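Local structure of 2,3-dihydroxybenzoate-AMP ligase (Thermobifida fusca, 6E97) at residues A[284-289]-A[317-322]. The protein belongs to the ANL superfamily of AMP-binding enzymes, with a large AMP-binding domain followed by a smaller C-terminal domain. Residues are numbered along the deposited sequence; the frame is centred on the assembly and turned at random.
With J2J (5'-O-[(S)-[(2,3-dihydroxybenzene-1-carbonyl)oxy](hydroxy)phosphoryl]adenosine), chain C.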
loop_
_atom_site.group_PDB
_atom_site.type_symbol
_atom_site.label_atom_id
_atom_site.label_comp_id
_atom_site.label_asym_id
_atom_site.label_seq_id
_atom_site.Cartn_x
_atom_site.Cartn_y
_atom_site.Cartn_z
ATOM N N VAL A 284 3.824 4.523 10.085
ATOM C CA VAL A 284 5.132 4.528 9.430
ATOM C C VAL A 284 5.624 3.094 9.264
ATOM O O VAL A 284 5.091 2.153 9.857
ATOM C CB VAL A 284 6.177 5.371 10.200
ATOM C CG1 VAL A 284 5.672 6.798 10.395
ATOM C CG2 VAL A 284 6.523 4.727 11.546
ATOM N N VAL A 285 6.643 2.941 8.420
ATOM C CA VAL A 285 7.358 1.673 8.264
ATOM C C VAL A 285 8.549 1.684 9.219
ATOM O O VAL A 285 8.933 2.753 9.713
ATOM C CB VAL A 285 7.799 1.447 6.808
ATOM C CG1 VAL A 285 6.610 1.133 5.922
ATOM C CG2 VAL A 285 8.571 2.654 6.282
ATOM N N PRO A 286 9.152 0.542 9.524
ATOM C CA PRO A 286 10.170 0.497 10.587
ATOM C C PRO A 286 11.355 1.419 10.324
ATOM O O PRO A 286 11.829 2.072 11.260
ATOM C CB PRO A 286 10.584 -0.981 10.609
ATOM C CG PRO A 286 9.305 -1.688 10.238
ATOM C CD PRO A 286 8.699 -0.811 9.147
ATOM N N PRO A 287 11.879 1.507 9.093
ATOM C CA PRO A 287 13.017 2.430 8.876
ATOM C C PRO A 287 12.707 3.879 9.237
ATOM O O PRO A 287 13.565 4.585 9.794
ATOM C CB PRO A 287 13.331 2.266 7.381
ATOM C CG PRO A 287 12.187 1.510 6.801
ATOM C CD PRO A 287 11.614 0.686 7.902
ATOM N N ILE A 288 11.488 4.336 8.949
ATOM C CA ILE A 288 11.095 5.689 9.328
ATOM C C ILE A 288 10.967 5.801 10.840
ATOM O O ILE A 288 11.381 6.799 11.443
ATOM C CB ILE A 288 9.783 6.081 8.625
ATOM C CG1 ILE A 288 9.998 6.201 7.124
ATOM C CG2 ILE A 288 9.246 7.382 9.202
ATOM C CD1 ILE A 288 8.711 6.366 6.364
ATOM N N ALA A 289 10.375 4.786 11.474
ATOM C CA ALA A 289 10.298 4.767 12.929
ATOM C C ALA A 289 11.680 4.896 13.554
ATOM O O ALA A 289 11.872 5.664 14.501
ATOM C CB ALA A 289 9.616 3.478 13.395
ATOM N N ALA A 317 6.694 -4.035 7.546
ATOM C CA ALA A 317 7.905 -4.835 7.652
ATOM C C ALA A 317 8.141 -5.113 9.128
ATOM O O ALA A 317 7.534 -4.488 10.000
ATOM C CB ALA A 317 9.109 -4.124 7.028
ATOM N N LYS A 318 9.033 -6.062 9.403
ATOM C CA LYS A 318 9.278 -6.496 10.772
ATOM C C LYS A 318 9.919 -5.381 11.598
ATOM O O LYS A 318 10.849 -4.708 11.142
ATOM C CB LYS A 318 10.164 -7.741 10.761
ATOM C CG LYS A 318 10.500 -8.296 12.123
ATOM C CD LYS A 318 9.299 -8.940 12.794
ATOM C CE LYS A 318 9.714 -9.581 14.103
ATOM N NZ LYS A 318 8.645 -10.444 14.632
ATOM N N PHE A 319 9.417 -5.198 12.822
ATOM C CA PHE A 319 9.870 -4.173 13.760
ATOM C C PHE A 319 10.408 -4.880 14.999
ATOM O O PHE A 319 9.641 -5.508 15.731
ATOM C CB PHE A 319 8.718 -3.231 14.116
ATOM C CG PHE A 319 9.150 -1.940 14.762
ATOM C CD1 PHE A 319 10.259 -1.251 14.299
ATOM C CD2 PHE A 319 8.425 -1.399 15.807
ATOM C CE1 PHE A 319 10.647 -0.071 14.883
ATOM C CE2 PHE A 319 8.808 -0.213 16.395
ATOM C CZ PHE A 319 9.920 0.455 15.927
ATOM N N ALA A 320 11.712 -4.760 15.247
ATOM C CA ALA A 320 12.353 -5.581 16.273
ATOM C C ALA A 320 11.894 -5.171 17.670
ATOM O O ALA A 320 11.652 -3.988 17.922
ATOM C CB ALA A 320 13.874 -5.468 16.182
ATOM N N PRO A 321 11.763 -6.128 18.602
ATOM C CA PRO A 321 11.360 -5.761 19.967
ATOM C C PRO A 321 12.275 -4.732 20.595
ATOM O O PRO A 321 11.813 -3.852 21.331
ATOM C CB PRO A 321 11.413 -7.101 20.715
ATOM C CG PRO A 321 11.210 -8.118 19.664
ATOM C CD PRO A 321 11.895 -7.587 18.440
ATOM N N GLU A 322 13.575 -4.824 20.322
ATOM C CA GLU A 322 14.519 -3.838 20.838
ATOM C C GLU A 322 14.105 -2.417 20.449
ATOM O O GLU A 322 14.075 -1.514 21.292
ATOM C CB GLU A 322 15.918 -4.177 20.326
ATOM C CG GLU A 322 17.032 -3.317 20.863
ATOM C CD GLU A 322 18.392 -3.729 20.301
ATOM O OE1 GLU A 322 18.550 -4.907 19.893
ATOM O OE2 GLU A 322 19.298 -2.868 20.254
HETATM C C2 J2J C . 6.268 -8.086 9.161
HETATM N N3 J2J C . 5.849 -8.105 7.887
HETATM C C4 J2J C . 4.805 -7.347 7.484
HETATM C C6 J2J C . 4.639 -6.519 9.834
HETATM C C8 J2J C . 3.186 -6.269 6.490
HETATM C C9 J2J C . -1.552 -2.610 7.302
HETATM C C12 J2J C . -0.198 -2.842 7.553
HETATM C C15 J2J C . 0.686 -3.238 6.543
HETATM C C18 J2J C . 0.251 -3.426 5.233
HETATM C C21 J2J C . 1.187 -3.860 4.139
HETATM C C3 J2J C . -1.179 -3.207 4.925
HETATM C C5 J2J C . 4.119 -6.492 8.453
HETATM N N1 J2J C . 5.688 -7.328 10.104
HETATM N N6 J2J C . 4.073 -5.768 10.797
HETATM O O3 J2J C . -1.631 -3.385 3.658
HETATM O O6 J2J C . -3.400 -2.559 5.788
HETATM C "C1'" J2J C . 4.567 -7.822 5.067
HETATM C "C2'" J2J C . 4.089 -9.267 4.975
HETATM C "C3'" J2J C . 2.754 -9.075 4.276
HETATM C "C4'" J2J C . 3.105 -8.015 3.247
HETATM C "C5'" J2J C . 1.957 -7.242 2.649
HETATM C C61 J2J C . -2.079 -2.785 6.027
HETATM N N7 J2J C . 3.130 -5.859 7.787
HETATM N N9 J2J C . 4.181 -7.163 6.324
HETATM O O17 J2J C . 2.382 -3.810 4.364
HETATM O O1P J2J C . 0.590 -5.571 0.462
HETATM O "O2'" J2J C . 5.013 -9.957 4.148
HETATM O O2P J2J C . 0.644 -4.319 2.845
HETATM O "O3'" J2J C . 2.207 -10.256 3.720
HETATM O O3P J2J C . 2.342 -3.793 1.069
HETATM O "O4'" J2J C . 3.988 -7.124 3.980
HETATM O "O5'" J2J C . 2.423 -6.087 1.965
HETATM P P J2J C . 1.431 -4.911 1.537
#
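Pro286 sets its CG against the carbonyls of Ala317 and Lys318, and no hydrogen bond joins the two segments. This CG lies 3.3 Å from Ala317 O and 3.5 Å from Lys318 O, so two successive carbonyl oxygens meet the same ring carbon. Proline suits the first turn of helix 286-297: it needs no N-H donor there, and its fixed phi fits the helix. The meeting of CG with the oxygens is van der Waals in kind, with at most a weak CH···O character; CD, the carbon on nitrogen, stands farther off. Val285 takes the N-cap position just before it, and Val285 O accepts the first-turn bond from Ala289 N.

The remaining contacts are apolar. Pro286 CD approaches Ala317 CB at 4.0 Å, a methyl small enough to let the chain pass close to the ring. One ring carbon further, Pro286 CB meets Phe319 CD1 at 3.7 Å, while one turn further along the helix Ala289 CB lies 4.0 Å from Phe319 CZ. Both groups approach the phenyl ring obliquely. With CG anti to the backbone N (chi1 -164°), Phe319 swings its ring alongside the helix, where Val314 of the neighbouring strand also touches it, together with Leu335 and Gln337 of strand 334-341.

The CB of Lys318 points away from helix 286-297, and its NZ is hydrogen-bonded to Val434 O and Gln362 OE1. The backbone here also borders the bound J2J: Ala317 O stands 3.4 Å from J2J N1, and Lys318 N is as near to J2J C2. Packing of proline, alanine and phenylalanine thus backs the loop that lines the adenine, a contact held by shape and apolar burial.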